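Local coordinates for protein chorismatase (Streptomyces hygroscopicus, PDB 4BPS) that hydrolyses chorismate to a dihydroxycyclohexadiene carboxylic acid and pyruvate in the biosynthesis of the macrocyclic immunosuppressants FK506 and FK520, at residues Tyr21-Glu25 and Asp294-Val298; Pro173-Pro177 and Val200-Ile204; Val259-Cys263 and Asp305-Val309. All coordinates share one frame; numbering follows the deposited sequence.

Contact 1. Residues Tyr21-Glu25 and Asp294-Val298; sequences YCRFE and DHLKV
His-295 and Phe-24 meet as a T-shaped aromatic pair: the imidazole turns its edge to one face of the phenyl ring, with centroids 5.1 Å apart and planes at 82°. CG of His-295 stands anti to the carbonyl carbon (chi1 -62°), which carries the imidazole across to Cys-22 and Phe-24. The methylene of His-295 adds an off-centre CH-pi contact, CB lying 4.2 Å from the centroid of the Phe-24 ring. Farther round that ring, CE2 of Phe-24 brings its edge to the carbonyl O of Leu-296 at 3.4 Å, and CZ touches CG of Lys-297 at 3.9 Å. The amine of Lys-297 forms salt bridges with Glu-74 and Glu-340. Strand 21-25 is an edge strand of a five-stranded mixed sheet, bonded to strand 72-77; the partner segment turns a corner at His-295 before strand 296-300 of another sheet, so side chains packed on side chains and backbone join two sheets, with no direct hydrogen bond across. One polar link runs through water 1, in the imidazole plane, hydrogen-bonded to NE2 of His-295 (2.9 Å) and accepting from N of Phe-24. The carbonyl O of Cys-22 sits over one imidazole face, 3.2 Å from CE1 of His-295, while NH1 of Arg-23 donates to that oxygen from above the carbonyl plane.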
loop_
_atom_site.group_PDB
_atom_site.type_symbol
_atom_site.label_atom_id
_atom_site.label_comp_id
_atom_site.label_asym_id
_atom_site.label_seq_id
_atom_site.Cartn_x
_atom_site.Cartn_y
_atom_site.Cartn_z
ATOM N N TYR A 21 -1.283 -4.747 -12.466
ATOM C CA TYR A 21 -2.685 -4.753 -12.088
ATOM C C TYR A 21 -2.912 -5.868 -11.080
ATOM O O TYR A 21 -2.076 -6.751 -10.890
ATOM C CB TYR A 21 -3.601 -4.912 -13.310
ATOM C CG TYR A 21 -3.414 -6.175 -14.120
ATOM C CD1 TYR A 21 -2.415 -6.264 -15.099
ATOM C CD2 TYR A 21 -4.242 -7.256 -13.947
ATOM C CE1 TYR A 21 -2.252 -7.404 -15.878
ATOM C CE2 TYR A 21 -4.102 -8.401 -14.725
ATOM C CZ TYR A 21 -3.111 -8.461 -15.717
ATOM O OH TYR A 21 -2.960 -9.579 -16.507
ATOM N N CYS A 22 -4.057 -5.803 -10.422
ATOM C CA CYS A 22 -4.343 -6.635 -9.280
ATOM C C CYS A 22 -5.523 -7.595 -9.510
ATOM O O CYS A 22 -6.469 -7.281 -10.272
ATOM C CB CYS A 22 -4.670 -5.675 -8.098
ATOM S SG CYS A 22 -4.720 -6.415 -6.470
ATOM N N ARG A 23 -5.465 -8.735 -8.829
ATOM C CA ARG A 23 -6.610 -9.630 -8.677
ATOM C C ARG A 23 -6.707 -10.055 -7.226
ATOM O O ARG A 23 -5.688 -10.162 -6.552
ATOM C CB ARG A 23 -6.434 -10.907 -9.512
ATOM C CG ARG A 23 -6.403 -10.706 -11.017
ATOM C CD ARG A 23 -7.779 -10.465 -11.591
ATOM N NE ARG A 23 -7.737 -10.397 -13.052
ATOM C CZ ARG A 23 -7.635 -9.282 -13.769
ATOM N NH1 ARG A 23 -7.589 -8.089 -13.185
ATOM N NH2 ARG A 23 -7.590 -9.354 -15.094
ATOM N N PHE A 24 -7.929 -10.314 -6.757
ATOM C CA PHE A 24 -8.136 -10.933 -5.451
ATOM C C PHE A 24 -8.602 -12.361 -5.690
ATOM O O PHE A 24 -9.526 -12.609 -6.483
ATOM C CB PHE A 24 -9.197 -10.212 -4.640
ATOM C CG PHE A 24 -8.823 -8.812 -4.172
ATOM C CD1 PHE A 24 -7.554 -8.269 -4.328
ATOM C CD2 PHE A 24 -9.795 -8.053 -3.546
ATOM C CE1 PHE A 24 -7.254 -6.991 -3.859
ATOM C CE2 PHE A 24 -9.512 -6.800 -3.075
ATOM C CZ PHE A 24 -8.252 -6.256 -3.224
ATOM N N GLU A 25 -7.935 -13.303 -5.028
ATOM C CA GLU A 25 -8.220 -14.715 -5.232
ATOM C C GLU A 25 -8.470 -15.391 -3.890
ATOM O O GLU A 25 -8.043 -14.947 -2.830
ATOM C CB GLU A 25 -7.058 -15.425 -5.957
ATOM C CG GLU A 25 -6.597 -14.813 -7.299
ATOM C CD GLU A 25 -7.588 -14.954 -8.476
ATOM O OE1 GLU A 25 -8.546 -15.753 -8.349
ATOM O OE2 GLU A 25 -7.400 -14.267 -9.523
ATOM N N ASP A 294 -11.506 -0.173 -8.032
ATOM C CA ASP A 294 -11.634 -1.621 -7.894
ATOM C C ASP A 294 -10.483 -2.135 -7.014
ATOM O O ASP A 294 -9.565 -1.389 -6.641
ATOM C CB ASP A 294 -11.615 -2.245 -9.293
ATOM C CG ASP A 294 -12.233 -3.642 -9.366
ATOM O OD1 ASP A 294 -12.629 -4.249 -8.348
ATOM O OD2 ASP A 294 -12.284 -4.142 -10.521
ATOM N N HIS A 295 -10.568 -3.413 -6.648
ATOM C CA HIS A 295 -9.560 -4.081 -5.824
ATOM C C HIS A 295 -9.248 -3.257 -4.584
ATOM O O HIS A 295 -8.106 -2.899 -4.270
ATOM C CB HIS A 295 -8.338 -4.483 -6.655
ATOM C CG HIS A 295 -8.723 -5.452 -7.721
ATOM N ND1 HIS A 295 -8.975 -5.056 -9.019
ATOM C CD2 HIS A 295 -9.053 -6.769 -7.649
ATOM C CE1 HIS A 295 -9.410 -6.102 -9.705
ATOM N NE2 HIS A 295 -9.463 -7.153 -8.903
ATOM N N LEU A 296 -10.321 -2.985 -3.857
ATOM C CA LEU A 296 -10.245 -2.201 -2.636
ATOM C C LEU A 296 -10.010 -3.073 -1.422
ATOM O O LEU A 296 -10.614 -4.139 -1.290
ATOM C CB LEU A 296 -11.520 -1.389 -2.434
ATOM C CG LEU A 296 -11.832 -0.389 -3.559
ATOM C CD1 LEU A 296 -12.907 -0.906 -4.506
ATOM C CD2 LEU A 296 -12.256 0.942 -2.963
ATOM N N LYS A 297 -9.152 -2.587 -0.537
ATOM C CA LYS A 297 -9.020 -3.140 0.804
ATOM C C LYS A 297 -9.493 -2.086 1.789
ATOM O O LYS A 297 -9.101 -0.915 1.681
ATOM C CB LYS A 297 -7.587 -3.581 1.099
ATOM C CG LYS A 297 -7.227 -4.832 0.275
ATOM C CD LYS A 297 -5.818 -4.827 -0.269
ATOM C CE LYS A 297 -4.819 -4.797 0.834
ATOM N NZ LYS A 297 -3.445 -4.428 0.310
ATOM N N VAL A 298 -10.331 -2.517 2.723
ATOM C CA VAL A 298 -10.943 -1.647 3.711
ATOM C C VAL A 298 -10.496 -2.167 5.087
ATOM O O VAL A 298 -10.887 -3.266 5.479
ATOM C CB VAL A 298 -12.488 -1.659 3.573
ATOM C CG1 VAL A 298 -13.112 -0.757 4.643
ATOM C CG2 VAL A 298 -12.908 -1.211 2.180
HETATM O O HOH W 1 -10.129 -9.990 -8.693
#

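Contact 2. Residues Pro173-Pro177 and Val200-Ile204; sequences PATMP and VRINI
The carboxamide of Asn-203 reaches from its strand into the turn of residues 173-177 and donates from ND2 to the carbonyl O of Ala-174 (3.1 Å, N-H...O angle 152°). The bond is moderately bent, its donor tilted 15° from the carbonyl plane. Here the packing is tight. ND2 of Asn-203 also lies 3.2 Å from the carbonyl O of Thr-175, and on the other branch of the amide OD1 of Asn-203 touches CA of Pro-177 at 3.3 Å. OD1 accepts a hydrogen bond from the hydroxyl of Thr-230, which fixes which way the amide is turned. The turn is a short 3-10 segment, closed by the bond from N of Met-176, a selenomethionine here, to O of Pro-173.

The side of Thr-175 and Arg-201, both partly exposed, is looser. Bends at chi2 and chi3 bring the guanidinium against the carbonyl of Thr-175, whose O stands over one face, 3.3 Å from NH1 of Arg-201 but badly angled for a bond. Water 2, in the guanidinium plane, makes the link instead: it accepts from NH1 of Arg-201 at 2.7 Å and donates to O of Thr-175.

The contact fastens the loop between helix 154-169 and strand 178-184 to strand 201-204, with the side chain of Met-176 about 5 Å from that of substrate-binding Arg-162. Strand 201-204 runs antiparallel to strand 229-232; NH1 of Arg-201 also bonds the carbonyl of Leu-134 on strand 133-142.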
loop_
_atom_site.group_PDB
_atom_site.type_symbol
_atom_site.label_atom_id
_atom_site.label_comp_id
_atom_site.label_asym_id
_atom_site.label_seq_id
_atom_site.Cartn_x
_atom_site.Cartn_y
_atom_site.Cartn_z
ATOM N N PRO A 173 11.775 13.225 -0.933
ATOM C CA PRO A 173 10.491 12.715 -0.407
ATOM C C PRO A 173 9.329 12.860 -1.387
ATOM O O PRO A 173 8.412 12.050 -1.333
ATOM C CB PRO A 173 10.271 13.562 0.864
ATOM C CG PRO A 173 11.092 14.816 0.632
ATOM C CD PRO A 173 12.315 14.319 -0.113
ATOM N N ALA A 174 9.371 13.861 -2.266
ATOM C CA ALA A 174 8.286 14.051 -3.226
ATOM C C ALA A 174 8.200 12.902 -4.241
ATOM O O ALA A 174 7.174 12.759 -4.919
ATOM C CB ALA A 174 8.439 15.395 -3.937
ATOM N N THR A 175 9.253 12.088 -4.347
ATOM C CA THR A 175 9.231 10.945 -5.275
ATOM C C THR A 175 8.604 9.699 -4.671
ATOM O O THR A 175 8.396 8.732 -5.391
ATOM C CB THR A 175 10.623 10.592 -5.824
ATOM O OG1 THR A 175 11.462 10.092 -4.772
ATOM C CG2 THR A 175 11.258 11.801 -6.528
HETATM N N MSE A 176 8.274 9.703 -3.377
HETATM C CA MSE A 176 7.645 8.519 -2.814
HETATM C C MSE A 176 6.208 8.428 -3.300
HETATM O O MSE A 176 5.448 9.391 -3.227
HETATM C CB MSE A 176 7.692 8.501 -1.290
HETATM C CG MSE A 176 9.115 8.482 -0.687
HETATM SE SE MSE A 176 10.258 7.034 -1.330
HETATM C CE MSE A 176 9.348 5.589 -0.491
ATOM N N PRO A 177 5.799 7.238 -3.752
ATOM C CA PRO A 177 4.484 7.105 -4.390
ATOM C C PRO A 177 3.390 6.801 -3.369
ATOM O O PRO A 177 3.572 6.941 -2.150
ATOM C CB PRO A 177 4.680 5.911 -5.335
ATOM C CG PRO A 177 5.653 5.053 -4.566
ATOM C CD PRO A 177 6.633 6.046 -3.976
ATOM N N VAL A 200 6.230 7.117 -17.249
ATOM C CA VAL A 200 5.425 8.086 -16.533
ATOM C C VAL A 200 5.101 7.570 -15.131
ATOM O O VAL A 200 4.534 6.479 -14.985
ATOM C CB VAL A 200 4.103 8.318 -17.286
ATOM C CG1 VAL A 200 3.249 9.360 -16.562
ATOM C CG2 VAL A 200 4.379 8.733 -18.731
ATOM N N ARG A 201 5.445 8.356 -14.117
ATOM C CA ARG A 201 5.104 8.047 -12.738
ATOM C C ARG A 201 4.820 9.396 -12.102
ATOM O O ARG A 201 5.734 10.190 -11.852
ATOM C CB ARG A 201 6.253 7.310 -12.031
ATOM C CG ARG A 201 5.925 6.812 -10.603
ATOM C CD ARG A 201 5.997 7.912 -9.498
ATOM N NE ARG A 201 7.158 8.835 -9.570
ATOM C CZ ARG A 201 8.364 8.554 -9.078
ATOM N NH1 ARG A 201 8.547 7.402 -8.413
ATOM N NH2 ARG A 201 9.387 9.433 -9.117
ATOM N N ILE A 202 3.535 9.691 -11.901
ATOM C CA ILE A 202 3.100 11.007 -11.416
ATOM C C ILE A 202 2.506 10.846 -10.028
ATOM O O ILE A 202 1.495 10.176 -9.845
ATOM C CB ILE A 202 2.060 11.635 -12.366
ATOM C CG1 ILE A 202 2.647 11.856 -13.767
ATOM C CG2 ILE A 202 1.561 12.969 -11.784
ATOM C CD1 ILE A 202 1.590 12.160 -14.834
ATOM N N ASN A 203 3.146 11.448 -9.036
ATOM C CA ASN A 203 2.625 11.403 -7.669
ATOM C C ASN A 203 1.614 12.524 -7.493
ATOM O O ASN A 203 1.825 13.657 -7.946
ATOM C CB ASN A 203 3.772 11.473 -6.676
ATOM C CG ASN A 203 4.610 10.216 -6.701
ATOM O OD1 ASN A 203 4.099 9.128 -6.938
ATOM N ND2 ASN A 203 5.907 10.362 -6.470
ATOM N N ILE A 204 0.516 12.194 -6.825
ATOM C CA ILE A 204 -0.651 13.051 -6.743
ATOM C C ILE A 204 -0.975 13.347 -5.292
ATOM O O ILE A 204 -1.030 12.435 -4.449
ATOM C CB ILE A 204 -1.856 12.353 -7.443
ATOM C CG1 ILE A 204 -1.506 12.109 -8.922
ATOM C CG2 ILE A 204 -3.115 13.190 -7.316
ATOM C CD1 ILE A 204 -2.308 10.975 -9.575
HETATM O O HOH W 2 10.487 6.749 -6.684
#

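Contact 3. Residues Val259-Cys263 and Asp305-Val309; sequences VTGQC and DLDTV
Val-259 packs against Asp-305, Thr-308 and Val-309 with its whole side chain. Its CB lies 3.7 Å from OD2 of Asp-305. From there the two methyls part. CG1, flanked by both the N and the C of its own backbone (chi1 71°), lies 3.6 Å from CG of Asp-305, against the carboxylate, and also reaches CG2 of Thr-308 at 4.1 Å. CG2 of Val-259 takes the other direction and meets CG2 of Val-309 at 3.6 Å, the two valine side chains standing nearly perpendicular. Val-259 and Asp-305 instead pass antiparallel, and the acid end has its own partner, a salt bridge from OD1 of Asp-305 to Arg-302.

The contact joins the first turn of helix 259-274 to the beginning of helix 306-314. Both helices lie on the same sheet: Val-259, Cys-263 and Val-309 all touch Val-337 of strand 337-343, and Val-309 also rests on Val-298 and Val-300 of strand 296-300. The contact is thus helix-to-helix packing within a layer that covers one sheet, consistent with the YjgF fold, in which helices cover a beta sheet.

Val-309 is gripped through both branches. While its CG2 takes the valine methyl, its CG1 lies 4.0 Å from SG of Cys-263, one helical turn after Val-259. A second pair borders this apolar patch: OG1 of Thr-260 approaches CG2 of Thr-308 at 3.4 Å, the side chains again set roughly square to each other. Here a hydroxyl oxygen meets a methyl group, and no hydrogen bond spans the segments. Both threonines are partly exposed, whereas the valines and Cys-263 are buried.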
loop_
_atom_site.group_PDB
_atom_site.type_symbol
_atom_site.label_atom_id
_atom_site.label_comp_id
_atom_site.label_asym_id
_atom_site.label_seq_id
_atom_site.Cartn_x
_atom_site.Cartn_y
_atom_site.Cartn_z
ATOM N N VAL A 259 -17.074 5.845 13.340
ATOM C CA VAL A 259 -16.493 5.127 12.212
ATOM C C VAL A 259 -17.260 5.423 10.929
ATOM O O VAL A 259 -16.672 5.427 9.839
ATOM C CB VAL A 259 -16.398 3.618 12.476
ATOM C CG1 VAL A 259 -17.775 2.941 12.469
ATOM C CG2 VAL A 259 -15.454 2.977 11.491
ATOM N N THR A 260 -18.566 5.645 11.031
ATOM C CA THR A 260 -19.347 5.977 9.846
ATOM C C THR A 260 -18.849 7.296 9.238
ATOM O O THR A 260 -18.586 7.383 8.034
ATOM C CB THR A 260 -20.832 6.069 10.199
ATOM O OG1 THR A 260 -21.289 4.773 10.562
ATOM C CG2 THR A 260 -21.660 6.568 9.013
ATOM N N GLY A 261 -18.724 8.330 10.073
ATOM C CA GLY A 261 -18.240 9.609 9.595
ATOM C C GLY A 261 -16.822 9.539 9.038
ATOM O O GLY A 261 -16.522 10.097 7.976
ATOM N N GLN A 262 -15.929 8.814 9.724
ATOM C CA GLN A 262 -14.576 8.642 9.199
ATOM C C GLN A 262 -14.601 7.929 7.860
ATOM O O GLN A 262 -13.843 8.286 6.955
ATOM C CB GLN A 262 -13.648 7.907 10.164
ATOM C CG GLN A 262 -13.296 8.735 11.401
ATOM C CD GLN A 262 -12.153 8.143 12.182
ATOM O OE1 GLN A 262 -11.461 7.214 11.749
ATOM N NE2 GLN A 262 -11.928 8.677 13.360
ATOM N N CYS A 263 -15.449 6.906 7.717
ATOM C CA CYS A 263 -15.495 6.152 6.465
ATOM C C CYS A 263 -16.020 7.065 5.331
ATOM O O CYS A 263 -15.493 7.036 4.209
ATOM C CB CYS A 263 -16.385 4.936 6.650
ATOM S SG CYS A 263 -16.297 3.760 5.266
ATOM N N ASP A 305 -17.301 -2.865 14.194
ATOM C CA ASP A 305 -17.529 -1.872 13.137
ATOM C C ASP A 305 -17.488 -2.438 11.730
ATOM O O ASP A 305 -17.808 -1.700 10.795
ATOM C CB ASP A 305 -16.493 -0.738 13.225
ATOM C CG ASP A 305 -16.643 0.118 14.463
ATOM O OD1 ASP A 305 -17.739 0.145 15.067
ATOM O OD2 ASP A 305 -15.664 0.832 14.802
ATOM N N LEU A 306 -17.085 -3.693 11.536
ATOM C CA LEU A 306 -16.873 -4.153 10.174
ATOM C C LEU A 306 -18.152 -4.123 9.356
ATOM O O LEU A 306 -18.132 -3.667 8.229
ATOM C CB LEU A 306 -16.235 -5.555 10.136
ATOM C CG LEU A 306 -14.712 -5.549 9.831
ATOM C CD1 LEU A 306 -13.939 -5.331 11.130
ATOM C CD2 LEU A 306 -14.179 -6.758 9.110
ATOM N N ASP A 307 -19.266 -4.586 9.909
ATOM C CA ASP A 307 -20.489 -4.573 9.112
ATOM C C ASP A 307 -20.983 -3.138 8.868
ATOM O O ASP A 307 -21.492 -2.843 7.806
ATOM C CB ASP A 307 -21.586 -5.417 9.737
ATOM C CG ASP A 307 -22.675 -5.749 8.732
ATOM O OD1 ASP A 307 -22.367 -6.418 7.714
ATOM O OD2 ASP A 307 -23.827 -5.322 8.938
ATOM N N THR A 308 -20.835 -2.262 9.855
ATOM C CA THR A 308 -21.186 -0.863 9.704
ATOM C C THR A 308 -20.434 -0.282 8.500
ATOM O O THR A 308 -21.022 0.354 7.613
ATOM C CB THR A 308 -20.830 -0.086 10.986
ATOM O OG1 THR A 308 -21.561 -0.638 12.085
ATOM C CG2 THR A 308 -21.166 1.396 10.846
ATOM N N VAL A 309 -19.131 -0.522 8.474
ATOM C CA VAL A 309 -18.308 -0.017 7.393
ATOM C C VAL A 309 -18.648 -0.662 6.050
ATOM O O VAL A 309 -18.711 0.028 5.028
ATOM C CB VAL A 309 -16.813 -0.194 7.746
ATOM C CG1 VAL A 309 -15.912 0.022 6.538
ATOM C CG2 VAL A 309 -16.428 0.743 8.876
#

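Contacts 1 and 3 lie side by side, their centres about 20 Å apart, and meet where CG1 of Val-298 packs on CG1 of Val-309 at 3.5 Å; strand 296-300 and helix 306-314, which carry these residues, are consecutive in the chain. Contact 2 stands apart, its centre about 21 Å from that of contact 1 and about 30 Å from that of contact 3, yet strand 201-204 belongs to the same branched sheet as strand 296-300. Along the sequence, contact 2 falls between the two segments of contact 1, whose segments alternate with those of contact 3. The helices of contact 3 pack on the same sheet, whose strand 337-343 carries the catalytic Glu-338.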